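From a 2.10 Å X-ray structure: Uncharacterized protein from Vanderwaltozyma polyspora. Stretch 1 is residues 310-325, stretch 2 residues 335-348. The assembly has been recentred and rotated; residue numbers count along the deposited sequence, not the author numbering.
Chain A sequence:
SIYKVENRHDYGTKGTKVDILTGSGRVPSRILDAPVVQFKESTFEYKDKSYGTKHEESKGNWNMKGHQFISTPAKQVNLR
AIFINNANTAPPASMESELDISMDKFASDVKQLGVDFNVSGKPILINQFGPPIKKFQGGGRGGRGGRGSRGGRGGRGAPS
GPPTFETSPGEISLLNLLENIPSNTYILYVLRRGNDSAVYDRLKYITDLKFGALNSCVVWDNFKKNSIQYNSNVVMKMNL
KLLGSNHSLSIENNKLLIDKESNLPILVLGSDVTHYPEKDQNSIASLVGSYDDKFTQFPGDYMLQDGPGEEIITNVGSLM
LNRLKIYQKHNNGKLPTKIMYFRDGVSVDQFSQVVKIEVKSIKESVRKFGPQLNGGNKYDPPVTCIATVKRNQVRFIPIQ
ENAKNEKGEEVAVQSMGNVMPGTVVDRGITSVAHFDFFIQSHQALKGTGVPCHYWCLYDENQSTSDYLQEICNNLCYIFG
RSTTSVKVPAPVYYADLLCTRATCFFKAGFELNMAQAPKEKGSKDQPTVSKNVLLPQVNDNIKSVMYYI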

# COMPACT_ATOMS: atom_id res chain seq x y z
N GLU A 310 12.08 -17.94 -4.90
CA GLU A 310 12.90 -17.63 -3.74
C GLU A 310 12.10 -16.75 -2.80
O GLU A 310 11.82 -15.59 -3.11
N GLU A 311 11.75 -17.29 -1.63
CA GLU A 311 10.90 -16.59 -0.68
C GLU A 311 11.65 -15.64 0.24
O GLU A 311 11.09 -14.62 0.65
N ILE A 312 12.91 -15.94 0.57
CA ILE A 312 13.67 -15.11 1.50
C ILE A 312 14.34 -13.98 0.73
O ILE A 312 15.00 -14.22 -0.30
N ILE A 313 14.15 -12.75 1.20
CA ILE A 313 14.78 -11.58 0.58
C ILE A 313 16.20 -11.46 1.11
O ILE A 313 16.44 -10.75 2.10
N THR A 314 17.14 -12.13 0.44
CA THR A 314 18.50 -12.26 0.96
C THR A 314 19.16 -10.92 1.21
O THR A 314 19.85 -10.74 2.22
N ASN A 315 18.97 -9.97 0.31
CA ASN A 315 19.64 -8.68 0.41
C ASN A 315 18.63 -7.57 0.65
O ASN A 315 18.75 -6.47 0.10
N VAL A 316 17.62 -7.83 1.50
CA VAL A 316 16.62 -6.81 1.81
C VAL A 316 17.31 -5.57 2.36
O VAL A 316 16.92 -4.44 2.06
N GLY A 317 18.38 -5.76 3.13
CA GLY A 317 19.07 -4.64 3.73
C GLY A 317 19.62 -3.67 2.71
O GLY A 317 19.74 -2.47 3.00
N SER A 318 19.95 -4.14 1.51
CA SER A 318 20.43 -3.22 0.49
C SER A 318 19.39 -2.16 0.15
O SER A 318 19.75 -1.00 -0.11
N LEU A 319 18.10 -2.52 0.20
CA LEU A 319 17.00 -1.59 -0.02
C LEU A 319 16.79 -0.62 1.14
O LEU A 319 15.94 0.28 1.03
N MET A 320 17.54 -0.76 2.23
CA MET A 320 17.34 0.14 3.36
C MET A 320 17.91 1.52 3.11
O MET A 320 17.45 2.48 3.73
N LEU A 321 18.89 1.66 2.21
CA LEU A 321 19.61 2.92 2.07
C LEU A 321 18.66 4.08 1.76
O LEU A 321 18.71 5.13 2.41
N ASN A 322 17.77 3.88 0.79
CA ASN A 322 16.81 4.93 0.45
C ASN A 322 15.78 5.13 1.55
O ASN A 322 15.31 6.26 1.74
N ARG A 323 15.37 4.07 2.25
CA ARG A 323 14.47 4.28 3.38
C ARG A 323 15.10 5.25 4.37
O ARG A 323 14.42 6.16 4.88
N LEU A 324 16.40 5.10 4.64
CA LEU A 324 17.06 5.98 5.59
C LEU A 324 17.23 7.38 5.02
O LEU A 324 16.99 8.37 5.72
N LYS A 325 17.65 7.49 3.76
CA LYS A 325 17.87 8.79 3.14
C LYS A 325 16.60 9.62 3.14
O LYS A 325 16.62 10.81 3.47
N LEU A 335 18.34 10.10 11.71
CA LEU A 335 17.93 8.76 11.34
C LEU A 335 16.90 8.25 12.34
O LEU A 335 16.84 8.74 13.47
N PRO A 336 16.07 7.28 11.97
CA PRO A 336 15.11 6.75 12.93
C PRO A 336 15.81 6.02 14.06
O PRO A 336 16.91 5.49 13.91
N THR A 337 15.17 6.04 15.22
CA THR A 337 15.70 5.34 16.37
C THR A 337 14.98 4.03 16.65
O THR A 337 15.41 3.28 17.53
N LYS A 338 13.91 3.73 15.91
CA LYS A 338 13.23 2.44 15.96
C LYS A 338 12.77 2.08 14.56
O LYS A 338 12.36 2.95 13.79
N ILE A 339 12.83 0.79 14.24
CA ILE A 339 12.40 0.28 12.94
C ILE A 339 11.35 -0.80 13.16
O ILE A 339 11.53 -1.70 13.99
N MET A 340 10.25 -0.71 12.42
CA MET A 340 9.17 -1.69 12.43
C MET A 340 9.08 -2.30 11.04
O MET A 340 8.81 -1.59 10.07
N TYR A 341 9.30 -3.62 10.94
CA TYR A 341 9.47 -4.31 9.66
C TYR A 341 8.33 -5.30 9.44
O TYR A 341 8.29 -6.37 10.06
N PHE A 342 7.39 -4.95 8.56
CA PHE A 342 6.26 -5.83 8.25
C PHE A 342 6.63 -6.68 7.05
O PHE A 342 6.94 -6.15 5.99
N ARG A 343 6.57 -7.99 7.22
CA ARG A 343 6.98 -8.91 6.17
C ARG A 343 5.77 -9.69 5.67
O ARG A 343 5.13 -10.42 6.43
N ASP A 344 5.46 -9.53 4.38
CA ASP A 344 4.34 -10.23 3.76
C ASP A 344 4.87 -11.25 2.76
O ASP A 344 6.00 -11.16 2.27
N GLY A 345 4.01 -12.20 2.41
CA GLY A 345 4.36 -13.13 1.36
C GLY A 345 5.36 -14.13 1.88
O GLY A 345 6.44 -14.29 1.30
N VAL A 346 5.03 -14.78 3.00
CA VAL A 346 5.97 -15.64 3.70
C VAL A 346 5.24 -16.85 4.29
O VAL A 346 4.12 -16.73 4.78
N SER A 347 5.89 -18.01 4.22
CA SER A 347 5.37 -19.24 4.79
C SER A 347 5.83 -19.37 6.23
O SER A 347 6.88 -18.85 6.63
N VAL A 348 5.03 -20.08 7.02
CA VAL A 348 5.36 -20.32 8.42
C VAL A 348 6.72 -21.00 8.55
O VAL A 348 7.50 -20.69 9.46

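Residues 310-325 pass from a loop through a 3-10 segment into a helix, and lie against a strand that begins at Ile339, and the loops beside it; together the two stretches bury 481 Å². The contact is apolar from Val316 to Leu324 and polar near Glu311.

Side chains alternate along the strand: Ile339, Tyr341 and Arg343 point toward the first stretch, whereas Met340 and Phe342 do not reach it. Met320, with all three chi angles in m, brings its CE to 4.0 Å from CD1 of Ile339 (chi1 m, chi2 t). Leu324, also m then t, leaves its backbone sideways, but its end turns inward to meet two residues just before the strand, placing CD2 3.9 Å from CD of Pro336; its CB lies 4.4 Å from CD2 of Leu335, which has the same rotamer. Val316 (p) points toward Tyr341 (chi1 t), its CG2 approaching the ring obliquely at 3.8 Å from OH. The Tyr341 hydroxyl is hydrogen-bonded elsewhere in the structure.

Arg343 joins the two parts. Ile313 (m, t) lays CD1 over one face of the guanidinium, 3.7 Å from NE of Arg343, while O of Glu311 and CA of Ile312 lie at the edge of the group, near its plane. NH2 of Arg343 donates a very short hydrogen bond, 2.5 Å, to the backbone O of Glu311. NH1 of Arg343 turns back on its own stretch, donating to O of Asp344 at 2.7 Å and to O of Gly345 at 3.0 Å, so the side chain links the backbone of Asp344 and Gly345 to that of Glu311.

The Glu311 side chain (m, t) starts sideways, yet its carboxylate reaches across: OE1 accepts a hydrogen bond from OG of Ser347 (m) at 2.9 Å. A single water donates to both OE1 of Glu311 and O of Gly345, its oxygen 2.5 Å from each, adding a bridge beside the direct bond.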

# COMPACT_ATOMS: atom_id res chain seq x y z
CB GLU A 310 14.22 -16.97 -4.14
CG GLU A 310 15.00 -16.49 -2.93
CD GLU A 310 16.47 -16.35 -3.21
OE1 GLU A 310 16.92 -16.83 -4.27
OE2 GLU A 310 17.18 -15.75 -2.37
CB GLU A 311 10.13 -17.60 0.18
CG GLU A 311 9.33 -18.62 -0.60
CD GLU A 311 8.33 -19.36 0.28
OE1 GLU A 311 7.22 -18.83 0.50
OE2 GLU A 311 8.67 -20.47 0.76
CB ILE A 312 14.71 -15.94 2.27
CG1 ILE A 312 14.02 -17.05 3.07
CG2 ILE A 312 15.52 -15.07 3.20
CD1 ILE A 312 12.94 -16.55 3.99
CB ILE A 313 14.01 -10.28 0.85
CG1 ILE A 313 12.50 -10.48 0.70
CG2 ILE A 313 14.49 -9.21 -0.08
CD1 ILE A 313 11.65 -9.29 1.25
CB THR A 314 19.36 -13.06 -0.02
OG1 THR A 314 18.71 -14.30 -0.31
CG2 THR A 314 20.73 -13.33 0.58
CB ASN A 315 20.49 -8.42 -0.83
CG ASN A 315 21.66 -7.48 -0.56
OD1 ASN A 315 21.97 -7.17 0.60
ND2 ASN A 315 22.32 -7.03 -1.63
CB VAL A 316 15.55 -7.38 2.77
CG1 VAL A 316 16.13 -7.70 4.18
CG2 VAL A 316 14.37 -6.42 2.89
CB SER A 318 20.84 -4.00 -0.76
OG SER A 318 19.71 -4.46 -1.46
CB LEU A 319 15.70 -2.38 -0.26
CG LEU A 319 15.77 -3.43 -1.37
CD1 LEU A 319 14.42 -4.08 -1.58
CD2 LEU A 319 16.25 -2.79 -2.65
CB MET A 320 17.97 -0.46 4.63
CG MET A 320 17.16 -1.59 5.23
SD MET A 320 15.57 -1.02 5.93
CE MET A 320 16.08 0.25 7.11
CB LEU A 321 20.69 2.81 0.99
CG LEU A 321 21.46 4.09 0.62
CD1 LEU A 321 22.08 4.76 1.84
CD2 LEU A 321 22.52 3.81 -0.43
CB ASN A 322 16.11 4.60 -0.87
CG ASN A 322 17.02 4.78 -2.05
OD1 ASN A 322 18.00 5.51 -1.96
ND2 ASN A 322 16.71 4.11 -3.15
CB ARG A 323 14.15 2.96 4.08
CG ARG A 323 13.94 1.76 3.14
CD ARG A 323 12.54 1.75 2.55
NE ARG A 323 12.27 2.84 1.61
CZ ARG A 323 12.79 2.90 0.39
NH1 ARG A 323 13.62 1.96 -0.01
NH2 ARG A 323 12.49 3.91 -0.41
CB LEU A 324 18.42 5.41 5.97
CG LEU A 324 18.43 4.09 6.76
CD1 LEU A 324 19.87 3.65 7.02
CD2 LEU A 324 17.69 4.28 8.05
CB LYS A 325 18.38 8.63 1.71
CG LYS A 325 19.86 8.31 1.57
CD LYS A 325 20.20 8.02 0.10
CE LYS A 325 21.68 8.09 -0.16
NZ LYS A 325 22.02 7.88 -1.61
CB LEU A 335 19.13 7.83 11.32
CG LEU A 335 20.25 8.25 10.37
CD1 LEU A 335 21.43 7.30 10.48
CD2 LEU A 335 19.68 8.39 8.97
CB PRO A 336 14.25 5.79 12.09
CG PRO A 336 15.07 5.46 10.89
CD PRO A 336 15.95 6.65 10.64
CB THR A 337 15.65 6.24 17.62
OG1 THR A 337 14.30 6.62 17.90
CG2 THR A 337 16.50 7.51 17.39
CB LYS A 338 11.99 2.45 16.89
CG LYS A 338 12.27 2.66 18.38
CD LYS A 338 10.97 2.56 19.16
CE LYS A 338 11.18 2.81 20.65
NZ LYS A 338 12.14 1.84 21.22
CB ILE A 339 13.59 -0.26 12.12
CG1 ILE A 339 14.62 0.84 11.90
CG2 ILE A 339 13.15 -0.83 10.81
CD1 ILE A 339 15.86 0.36 11.14
CB MET A 340 7.85 -1.03 12.82
CG MET A 340 6.66 -1.95 12.90
SD MET A 340 6.36 -2.48 14.59
CE MET A 340 6.35 -0.88 15.43
CB TYR A 341 10.83 -5.00 9.64
CG TYR A 341 11.08 -5.84 8.42
CD1 TYR A 341 10.95 -5.31 7.14
CD2 TYR A 341 11.48 -7.18 8.54
CE1 TYR A 341 11.18 -6.09 6.01
CE2 TYR A 341 11.72 -7.96 7.42
CZ TYR A 341 11.58 -7.41 6.16
OH TYR A 341 11.83 -8.18 5.05
CB PHE A 342 4.99 -5.04 7.95
CG PHE A 342 4.32 -4.51 9.17
CD1 PHE A 342 3.37 -5.26 9.84
CD2 PHE A 342 4.64 -3.25 9.64
CE1 PHE A 342 2.74 -4.77 10.97
CE2 PHE A 342 4.01 -2.75 10.78
CZ PHE A 342 3.06 -3.52 11.44
CB ARG A 343 8.06 -9.87 6.67
CG ARG A 343 8.40 -10.94 5.67
CD ARG A 343 8.95 -10.37 4.38
NE ARG A 343 9.92 -11.31 3.84
CZ ARG A 343 9.61 -12.26 2.97
NH1 ARG A 343 8.37 -12.36 2.52
NH2 ARG A 343 10.55 -13.09 2.54
CB ASP A 344 3.39 -9.25 3.06
CG ASP A 344 2.08 -9.89 2.69
OD1 ASP A 344 1.49 -9.54 1.65
OD2 ASP A 344 1.63 -10.77 3.45
CB VAL A 346 6.75 -14.88 4.79
CG1 VAL A 346 5.80 -14.37 5.88
CG2 VAL A 346 7.84 -15.76 5.38
CB SER A 347 5.84 -20.46 3.99
OG SER A 347 5.72 -20.26 2.59
CB VAL A 348 4.25 -21.15 9.07
CG1 VAL A 348 4.66 -21.60 10.46
CG2 VAL A 348 2.97 -20.33 9.10
O HOH W 1 7.10 -16.38 0.18